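Local coordinates for protein uracil-dna glycosylase (Deinococcus radiodurans, PDB 4UQM) that belongs to the uracil-DNA glycosylase superfamily of alpha/beta proteins and is modelled here with bound nucleic acid, at residues Ser95-Pro100 with His127-Arg131. The protein carries 1 engineered substitution. Residues are numbered along the deposited sequence; the frame is centred on the assembly and turned at random.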
# COMPACT_ATOMS: atom_id res chain seq x y z
N SER A 95 -3.99 1.16 -1.16
CA SER A 95 -3.92 1.85 0.11
C SER A 95 -4.10 3.35 -0.03
O SER A 95 -3.53 3.99 -0.93
CB SER A 95 -2.66 1.50 0.88
OG SER A 95 -1.47 1.98 0.26
N PHE A 96 -4.88 3.90 0.89
CA PHE A 96 -5.20 5.32 0.99
C PHE A 96 -6.17 5.86 -0.03
O PHE A 96 -6.67 6.99 0.16
CB PHE A 96 -3.94 6.18 1.05
CG PHE A 96 -3.03 5.78 2.18
CD1 PHE A 96 -3.37 6.17 3.49
CD2 PHE A 96 -1.94 4.94 2.04
CE1 PHE A 96 -2.63 5.77 4.57
CE2 PHE A 96 -1.20 4.54 3.15
CZ PHE A 96 -1.54 4.95 4.43
N SER A 97 -6.45 5.11 -1.10
CA SER A 97 -7.29 5.61 -2.19
C SER A 97 -8.79 5.43 -1.88
O SER A 97 -9.22 4.49 -1.21
CB SER A 97 -6.98 4.83 -3.45
OG SER A 97 -7.60 5.32 -4.62
N VAL A 98 -9.60 6.34 -2.41
CA VAL A 98 -11.04 6.14 -2.46
C VAL A 98 -11.51 6.36 -3.88
O VAL A 98 -10.90 7.10 -4.67
CB VAL A 98 -11.80 7.04 -1.45
CG1 VAL A 98 -11.45 6.64 -0.03
CG2 VAL A 98 -11.53 8.52 -1.62
N ARG A 99 -12.66 5.75 -4.19
CA ARG A 99 -13.23 5.80 -5.53
C ARG A 99 -13.75 7.18 -5.87
O ARG A 99 -14.04 7.97 -4.99
CB ARG A 99 -14.30 4.72 -5.72
CG ARG A 99 -13.73 3.30 -5.59
CD ARG A 99 -12.95 2.93 -6.81
NE ARG A 99 -12.36 1.57 -6.81
CZ ARG A 99 -12.99 0.42 -7.02
NH1 ARG A 99 -14.31 0.37 -7.16
NH2 ARG A 99 -12.29 -0.72 -7.03
N PRO A 100 -13.85 7.49 -7.19
CA PRO A 100 -14.52 8.74 -7.57
C PRO A 100 -15.90 8.86 -6.90
O PRO A 100 -16.68 7.87 -6.83
CB PRO A 100 -14.60 8.66 -9.11
CG PRO A 100 -13.52 7.70 -9.47
CD PRO A 100 -13.45 6.70 -8.36
N HIS A 127 -11.12 14.84 -5.35
CA HIS A 127 -11.30 13.40 -5.23
C HIS A 127 -10.12 12.76 -4.54
O HIS A 127 -9.08 13.41 -4.35
CB HIS A 127 -11.49 12.80 -6.64
CG HIS A 127 -10.23 12.82 -7.45
ND1 HIS A 127 -9.26 11.86 -7.32
CD2 HIS A 127 -9.79 13.69 -8.39
CE1 HIS A 127 -8.26 12.14 -8.13
NE2 HIS A 127 -8.53 13.27 -8.75
N GLY A 128 -10.29 11.46 -4.21
CA GLY A 128 -9.23 10.71 -3.55
C GLY A 128 -8.75 9.46 -4.28
O GLY A 128 -8.24 8.54 -3.65
N TYR A 129 -8.90 9.43 -5.60
CA TYR A 129 -8.63 8.24 -6.42
C TYR A 129 -7.19 8.24 -6.90
O TYR A 129 -6.78 9.14 -7.65
CB TYR A 129 -9.59 8.24 -7.58
CG TYR A 129 -9.60 7.01 -8.42
CD1 TYR A 129 -9.84 5.78 -7.90
CD2 TYR A 129 -9.44 7.13 -9.80
CE1 TYR A 129 -9.90 4.63 -8.72
CE2 TYR A 129 -9.54 6.04 -10.62
CZ TYR A 129 -9.73 4.79 -10.08
OH TYR A 129 -9.86 3.64 -10.91
N LEU A 130 -6.44 7.22 -6.47
CA LEU A 130 -4.98 7.21 -6.64
C LEU A 130 -4.50 6.25 -7.71
O LEU A 130 -3.31 5.95 -7.80
CB LEU A 130 -4.31 6.93 -5.30
CG LEU A 130 -4.74 7.81 -4.14
CD1 LEU A 130 -4.00 7.34 -2.88
CD2 LEU A 130 -4.47 9.27 -4.39
N ARG A 131 -5.40 5.80 -8.59
CA ARG A 131 -5.05 4.84 -9.63
C ARG A 131 -3.88 5.35 -10.49
O ARG A 131 -3.03 4.56 -10.94
CB ARG A 131 -6.24 4.52 -10.52
CG ARG A 131 -5.94 3.55 -11.66
CD ARG A 131 -7.12 3.33 -12.56
NE ARG A 131 -7.61 4.52 -13.34
CZ ARG A 131 -8.80 4.65 -13.94
NH1 ARG A 131 -9.71 3.69 -13.90
NH2 ARG A 131 -9.10 5.78 -14.60
O HOH W 1 -13.02 10.46 -4.44
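V98 and G128 bring two irregular loops together, their chains running in roughly opposite directions, and V98 N donates a nearly straight hydrogen bond to G128 O at 2.9 Å. One step further, a water bridges R99 O and G128 N, donating to the first and accepting from the second, so the pairing continues through solvent. S97 supplies the second direct bond: S97 OG, anti to its own backbone N (chi1 -172°), accepts a 2.9 Å hydrogen bond from L130 N, with an N-H...O angle of 160°. Because L130 is the N-cap residue of helix 131-134, this bond ties the 95-100 loop to the helix start. L130 lays CB and CG against S97 CB, while L130 CD1 reaches F96 CB at 4.1 Å; L108, Y112 and L140 also touch this leucine. On the other flank P100 sits over one face of the Y129 ring, a CH-pi contact with P100 CD 4.0 Å from the ring centroid and displaced toward the rim. V98 O lies at the ring's edge, 3.6 Å from Y129 CD1. H127 ND1 accepts a hydrogen bond from the backbone N of Y129, in the plane of the imidazole, at 3.0 Å, and P241 O holds H127 NE2. V98 CG2 packs on G128 CA at 3.7 Å. These two loops lie on either side of helix 106-118 in sequence, and they close together beside strand 138-142, an outer strand of the four-stranded parallel sheet, order 2-1-3-4, characteristic of the uracil-DNA glycosylase fold.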